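Local coordinates for amphoterin-induced protein 1 (Mus musculus, PDB 2XOT), which promotes growth and fasciculation of neurites as a homodimeric transmembrane adhesion protein, here represented by its leucine-rich-repeat and immunoglobulin domains, at residues L111-L117 with D134-Q139; K191-H197 with L219-F225. The contacts are given in a common frame with arbitrary orientation. Residue numbers count along the deposited sequence, not the author numbering.

Interaction 1 (L111-L117 with D134-Q139)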
loop_
_atom_site.group_PDB
_atom_site.type_symbol
_atom_site.label_atom_id
_atom_site.label_comp_id
_atom_site.label_asym_id
_atom_site.label_seq_id
_atom_site.Cartn_x
_atom_site.Cartn_y
_atom_site.Cartn_z
ATOM N N LEU B 111 -3.495 14.081 11.208
ATOM C CA LEU B 111 -3.128 12.915 10.348
ATOM C C LEU B 111 -2.151 13.299 9.256
ATOM O O LEU B 111 -2.483 13.307 8.049
ATOM C CB LEU B 111 -4.373 12.257 9.740
ATOM C CG LEU B 111 -5.405 11.735 10.735
ATOM C CD1 LEU B 111 -6.715 11.412 10.011
ATOM C CD2 LEU B 111 -4.878 10.529 11.526
ATOM N N GLN B 112 -0.925 13.578 9.686
ATOM C CA GLN B 112 0.110 14.090 8.784
ATOM C C GLN B 112 0.804 13.036 7.910
ATOM O O GLN B 112 1.559 13.393 7.000
ATOM C CB GLN B 112 1.150 14.879 9.582
ATOM C CG GLN B 112 0.547 16.098 10.292
ATOM C CD GLN B 112 1.573 17.203 10.568
ATOM O OE1 GLN B 112 2.773 16.996 10.445
ATOM N NE2 GLN B 112 1.088 18.385 10.928
ATOM N N ALA B 113 0.556 11.755 8.182
ATOM C CA ALA B 113 1.059 10.659 7.357
ATOM C C ALA B 113 -0.039 9.994 6.543
ATOM O O ALA B 113 0.239 9.053 5.803
ATOM C CB ALA B 113 1.753 9.614 8.230
ATOM N N LEU B 114 -1.274 10.485 6.659
ATOM C CA LEU B 114 -2.426 9.849 5.999
ATOM C C LEU B 114 -2.295 9.943 4.485
ATOM O O LEU B 114 -1.987 11.022 3.938
ATOM C CB LEU B 114 -3.754 10.488 6.426
ATOM C CG LEU B 114 -4.980 9.598 6.140
ATOM C CD1 LEU B 114 -5.058 8.481 7.146
ATOM C CD2 LEU B 114 -6.256 10.399 6.186
ATOM N N GLU B 115 -2.500 8.816 3.818
ATOM C CA GLU B 115 -2.411 8.764 2.375
ATOM C C GLU B 115 -3.784 8.681 1.698
ATOM O O GLU B 115 -3.968 9.262 0.640
ATOM C CB GLU B 115 -1.528 7.596 1.953
ATOM C CG GLU B 115 -0.092 7.721 2.463
ATOM C CD GLU B 115 0.772 6.546 2.017
ATOM O OE1 GLU B 115 0.256 5.416 1.935
ATOM O OE2 GLU B 115 1.971 6.754 1.729
ATOM N N VAL B 116 -4.726 7.950 2.299
ATOM C CA VAL B 116 -6.074 7.736 1.713
ATOM C C VAL B 116 -7.157 8.060 2.766
ATOM O O VAL B 116 -7.100 7.541 3.875
ATOM C CB VAL B 116 -6.247 6.277 1.263
ATOM C CG1 VAL B 116 -7.619 6.040 0.643
ATOM C CG2 VAL B 116 -5.124 5.843 0.292
ATOM N N LEU B 117 -8.119 8.911 2.412
ATOM C CA LEU B 117 -9.246 9.256 3.287
ATOM C C LEU B 117 -10.558 9.007 2.567
ATOM O O LEU B 117 -10.837 9.617 1.528
ATOM C CB LEU B 117 -9.158 10.723 3.692
ATOM C CG LEU B 117 -10.265 11.299 4.573
ATOM C CD1 LEU B 117 -10.536 10.368 5.777
ATOM C CD2 LEU B 117 -9.891 12.689 5.023
ATOM N N ASP B 134 -2.598 20.815 6.466
ATOM C CA ASP B 134 -1.323 20.184 6.831
ATOM C C ASP B 134 -1.200 18.691 6.517
ATOM O O ASP B 134 -0.246 18.026 6.923
ATOM C CB ASP B 134 -0.959 20.493 8.289
ATOM C CG ASP B 134 -0.542 21.953 8.486
ATOM O OD1 ASP B 134 0.335 22.438 7.740
ATOM O OD2 ASP B 134 -1.098 22.617 9.381
ATOM N N MET B 135 -2.157 18.159 5.769
ATOM C CA MET B 135 -2.103 16.763 5.381
ATOM C C MET B 135 -1.148 16.649 4.193
ATOM O O MET B 135 -1.564 16.570 3.029
ATOM C CB MET B 135 -3.505 16.278 5.054
ATOM C CG MET B 135 -4.400 16.328 6.244
ATOM S SD MET B 135 -6.026 15.722 5.804
ATOM C CE MET B 135 -5.692 13.972 5.934
ATOM N N ALA B 136 0.151 16.668 4.485
ATOM C CA ALA B 136 1.152 16.748 3.421
ATOM C C ALA B 136 1.236 15.478 2.586
ATOM O O ALA B 136 1.779 15.508 1.483
ATOM C CB ALA B 136 2.535 17.077 4.005
ATOM N N GLN B 137 0.735 14.359 3.101
ATOM C CA GLN B 137 0.891 13.075 2.429
ATOM C C GLN B 137 -0.399 12.556 1.799
ATOM O O GLN B 137 -0.403 11.451 1.305
ATOM C CB GLN B 137 1.394 12.015 3.415
ATOM C CG GLN B 137 2.711 12.381 4.083
ATOM C CD GLN B 137 3.852 12.498 3.096
ATOM O OE1 GLN B 137 3.843 11.879 2.029
ATOM N NE2 GLN B 137 4.847 13.284 3.451
ATOM N N LEU B 138 -1.475 13.335 1.839
ATOM C CA LEU B 138 -2.799 12.862 1.407
ATOM C C LEU B 138 -2.830 12.787 -0.099
ATOM O O LEU B 138 -2.688 13.811 -0.773
ATOM C CB LEU B 138 -3.927 13.760 1.913
ATOM C CG LEU B 138 -5.356 13.220 1.681
ATOM C CD1 LEU B 138 -5.566 11.962 2.526
ATOM C CD2 LEU B 138 -6.394 14.265 2.011
ATOM N N GLN B 139 -3.006 11.557 -0.609
ATOM C CA GLN B 139 -2.999 11.273 -2.048
ATOM C C GLN B 139 -4.406 11.078 -2.666
ATOM O O GLN B 139 -4.644 11.456 -3.819
ATOM C CB GLN B 139 -2.118 10.060 -2.322
ATOM C CG GLN B 139 -0.657 10.292 -1.965
ATOM C CD GLN B 139 0.234 9.084 -2.232
ATOM O OE1 GLN B 139 -0.229 8.063 -2.715
ATOM N NE2 GLN B 139 1.538 9.213 -1.931
HETATM O O HOH W 1 -1.567 13.629 5.164
#
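Leucine and methionine side chains fill the middle of this contact, which pairs equivalent parts of two successive coils of the leucine-rich repeat solenoid, one repeat apart. The methyl CE of Met-135 lies 3.6 Å from CD2 of Leu-114 and 4.4 Å from CB of Leu-111; Leu-138 CD1 in turn sits 4.0 Å from both Leu-114 CD2 and Leu-117 CB. Leu-114 and Leu-138 are repeat equivalents with the same t, p rotamer, and pack against each other. Phe-108, Leu-93 and Leu-141 extend this core along the solenoid.

Just outside the apolar layer the two backbones follow each other through matching type I turns, Leu-111 to Leu-114 and Met-135 to Leu-138, with Glu-115 CA only 4.2 Å from Leu-138 CA. Water 1 sits between the turns: it donates to Leu-111 O (3.0 Å) and Leu-114 O (2.9 Å) and accepts from Gln-137 N (3.2 Å), serving carbonyls of one coil and an amide of the next. Beyond it residues 116-117 enter strand 116-118, and residues 134-139 lead up to strand 140-142. Glu-115 CA makes a CA-H...O contact of 3.5 Å to Gln-137 O, and backbone hydrogen bonds of Glu-115 and Leu-117 with Lys-140 then join the two strands.

At the polar edge, Gln-137 packs its CG 3.3 Å from Gln-112 O, while its OE1 is hydrogen-bonded to Lys-164 of a later coil. The one direct hydrogen bond between the segments is Gln-139 N to Glu-115 O, 2.8 Å long with an angle of 155° at the hydrogen.

Interaction 2 (K191-H197 with L219-F225); sequences KNGLYLH and LSSVMDF
An almost parallel offset stack joins His-197 to Phe-225, with ring centroids 3.9 Å apart and planes at 4°; Phe-225 CB also makes a CH-pi contact over the His-197 ring. His-197 adopts chi1 p and Phe-225 m. Tyr-195 (m) completes an aromatic cluster, its CE1 3.5 Å from Phe-225 CE2 and the planes at 89°. Residues 191-194 form a type I turn leading into the short strand 194-195; Leu-219 occupies the N-cap position, directly before helix 220-223. CA atoms lie nearest at Asn-192/Leu-219 (4.9 Å) and Tyr-195/Ser-221 (5.3 Å). Ser-221 (p) donates from OG to Lys-191 O at 2.8 Å, and its N bonds weakly to Asn-192 O at 3.2 Å. Water 3 links Ser-221 O (2.5 Å) to Leu-196 N (3.3 Å); water 2 links Tyr-195 OH (2.8 Å) to Asp-224 OD2 (2.5 Å). Tyr-40 of the second subunit meets the Phe-225 ring. A helical segment packed on the last strand of the solenoid sheet in this way belongs to the C-terminal LRRCT cap.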
loop_
_atom_site.group_PDB
_atom_site.type_symbol
_atom_site.label_atom_id
_atom_site.label_comp_id
_atom_site.label_asym_id
_atom_site.label_seq_id
_atom_site.Cartn_x
_atom_site.Cartn_y
_atom_site.Cartn_z
ATOM N N LYS B 191 -5.902 16.298 -12.944
ATOM C CA LYS B 191 -7.150 16.142 -13.688
ATOM C C LYS B 191 -7.470 14.673 -13.880
ATOM O O LYS B 191 -8.651 14.286 -13.955
ATOM C CB LYS B 191 -7.081 16.836 -15.064
ATOM C CG LYS B 191 -6.791 18.335 -15.096
ATOM C CD LYS B 191 -6.334 18.795 -16.527
ATOM C CE LYS B 191 -6.343 20.294 -16.676
ATOM N NZ LYS B 191 -5.807 20.777 -17.996
ATOM N N ASN B 192 -6.427 13.851 -14.022
ATOM C CA ASN B 192 -6.590 12.421 -14.256
ATOM C C ASN B 192 -7.419 11.720 -13.156
ATOM O O ASN B 192 -8.101 10.732 -13.419
ATOM C CB ASN B 192 -5.225 11.763 -14.356
ATOM C CG ASN B 192 -5.293 10.341 -14.806
ATOM O OD1 ASN B 192 -4.990 9.431 -14.041
ATOM N ND2 ASN B 192 -5.627 10.134 -16.054
ATOM N N GLY B 193 -7.339 12.229 -11.927
ATOM C CA GLY B 193 -8.110 11.682 -10.801
ATOM C C GLY B 193 -9.158 12.601 -10.213
ATOM O O GLY B 193 -9.524 12.438 -9.066
ATOM N N LEU B 194 -9.640 13.564 -10.987
ATOM C CA LEU B 194 -10.684 14.466 -10.541
ATOM C C LEU B 194 -12.013 13.983 -11.104
ATOM O O LEU B 194 -12.297 14.194 -12.292
ATOM C CB LEU B 194 -10.400 15.889 -11.030
ATOM C CG LEU B 194 -11.389 16.957 -10.595
ATOM C CD1 LEU B 194 -11.560 16.909 -9.038
ATOM C CD2 LEU B 194 -10.915 18.345 -11.103
ATOM N N TYR B 195 -12.808 13.324 -10.260
ATOM C CA TYR B 195 -14.031 12.656 -10.693
ATOM C C TYR B 195 -15.250 13.551 -10.418
ATOM O O TYR B 195 -15.530 13.923 -9.278
ATOM C CB TYR B 195 -14.189 11.258 -10.053
ATOM C CG TYR B 195 -13.087 10.242 -10.367
ATOM C CD1 TYR B 195 -13.134 9.457 -11.520
ATOM C CD2 TYR B 195 -12.028 10.040 -9.510
ATOM C CE1 TYR B 195 -12.147 8.524 -11.807
ATOM C CE2 TYR B 195 -11.022 9.120 -9.807
ATOM C CZ TYR B 195 -11.084 8.371 -10.954
ATOM O OH TYR B 195 -10.106 7.450 -11.237
ATOM N N LEU B 196 -15.970 13.906 -11.482
ATOM C CA LEU B 196 -17.067 14.850 -11.411
ATOM C C LEU B 196 -18.365 14.294 -11.998
ATOM O O LEU B 196 -19.337 15.041 -12.163
ATOM C CB LEU B 196 -16.686 16.155 -12.129
ATOM C CG LEU B 196 -15.418 16.881 -11.630
ATOM C CD1 LEU B 196 -15.043 18.062 -12.539
ATOM C CD2 LEU B 196 -15.548 17.380 -10.171
ATOM N N HIS B 197 -18.389 12.992 -12.274
ATOM C CA HIS B 197 -19.518 12.371 -12.972
ATOM C C HIS B 197 -20.705 12.228 -12.013
ATOM O O HIS B 197 -20.550 12.260 -10.791
ATOM C CB HIS B 197 -19.149 10.997 -13.583
ATOM C CG HIS B 197 -18.590 10.030 -12.597
ATOM N ND1 HIS B 197 -19.365 9.081 -11.954
ATOM C CD2 HIS B 197 -17.343 9.904 -12.090
ATOM C CE1 HIS B 197 -18.610 8.406 -11.109
ATOM N NE2 HIS B 197 -17.383 8.887 -11.169
ATOM N N LEU B 219 -7.727 10.814 -20.172
ATOM C CA LEU B 219 -7.684 10.844 -18.720
ATOM C C LEU B 219 -8.731 9.871 -18.168
ATOM O O LEU B 219 -9.848 9.819 -18.665
ATOM C CB LEU B 219 -7.965 12.258 -18.209
ATOM C CG LEU B 219 -7.047 13.377 -18.704
ATOM C CD1 LEU B 219 -7.396 14.683 -18.011
ATOM C CD2 LEU B 219 -5.544 13.050 -18.540
ATOM N N SER B 220 -8.349 9.114 -17.143
ATOM C CA SER B 220 -9.195 8.063 -16.563
ATOM C C SER B 220 -10.482 8.587 -16.019
ATOM O O SER B 220 -11.509 7.931 -16.122
ATOM C CB SER B 220 -8.463 7.375 -15.432
ATOM O OG SER B 220 -7.237 6.891 -15.911
ATOM N N SER B 221 -10.417 9.782 -15.434
ATOM C CA SER B 221 -11.598 10.445 -14.870
ATOM C C SER B 221 -12.717 10.595 -15.923
ATOM O O SER B 221 -13.902 10.592 -15.586
ATOM C CB SER B 221 -11.205 11.812 -14.273
ATOM O OG SER B 221 -10.602 12.674 -15.234
ATOM N N VAL B 222 -12.333 10.721 -17.194
ATOM C CA VAL B 222 -13.290 10.745 -18.303
ATOM C C VAL B 222 -13.488 9.363 -18.944
ATOM O O VAL B 222 -14.619 8.891 -19.073
ATOM C CB VAL B 222 -12.851 11.763 -19.380
ATOM C CG1 VAL B 222 -13.624 11.553 -20.678
ATOM C CG2 VAL B 222 -13.051 13.185 -18.873
ATOM N N MET B 223 -12.402 8.705 -19.333
ATOM C CA MET B 223 -12.507 7.400 -20.005
ATOM C C MET B 223 -13.294 6.352 -19.183
ATOM O O MET B 223 -14.101 5.606 -19.737
ATOM C CB MET B 223 -11.127 6.857 -20.370
ATOM C CG MET B 223 -10.319 7.750 -21.289
ATOM S SD MET B 223 -11.171 8.313 -22.776
ATOM C CE MET B 223 -11.779 9.853 -22.182
ATOM N N ASP B 224 -13.104 6.310 -17.870
ATOM C CA ASP B 224 -13.796 5.299 -17.062
ATOM C C ASP B 224 -15.307 5.577 -16.867
ATOM O O ASP B 224 -16.052 4.672 -16.529
ATOM C CB ASP B 224 -13.116 5.154 -15.697
ATOM C CG ASP B 224 -11.705 4.655 -15.790
ATOM O OD1 ASP B 224 -11.336 4.083 -16.810
ATOM O OD2 ASP B 224 -10.950 4.815 -14.826
ATOM N N PHE B 225 -15.747 6.804 -17.112
ATOM C CA PHE B 225 -17.077 7.278 -16.710
ATOM C C PHE B 225 -17.784 8.155 -17.721
ATOM O O PHE B 225 -18.674 8.937 -17.355
ATOM C CB PHE B 225 -16.949 8.042 -15.389
ATOM C CG PHE B 225 -16.478 7.180 -14.268
ATOM C CD1 PHE B 225 -17.340 6.268 -13.684
ATOM C CD2 PHE B 225 -15.177 7.256 -13.803
ATOM C CE1 PHE B 225 -16.910 5.440 -12.658
ATOM C CE2 PHE B 225 -14.756 6.422 -12.786
ATOM C CZ PHE B 225 -15.627 5.530 -12.212
HETATM O O HOH W 2 -10.994 5.002 -12.376
HETATM O O HOH W 3 -15.298 11.636 -13.734
#

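In the fold
Both contacts reach the same largely parallel sheet of the solenoid, interaction 1 at the inner strand 116-118 and interaction 2 at the C-terminal edge strand 194-195; their centres are 22 Å apart and they do not touch. Interaction 1 repeats the chain's own pattern, coil on coil, with a leucine and methionine core that opens to a solvent-exposed polar edge. Interaction 2, a more buried contact, ends the pattern: a helix replaces the next coil, and aromatic rings and a serine hydroxyl do much of the joining. Water bridges backbone groups in both. Only interaction 2 touches the second subunit, so the C-terminal cap borders the dimer interface alongside the repeat region that mediates homodimerization.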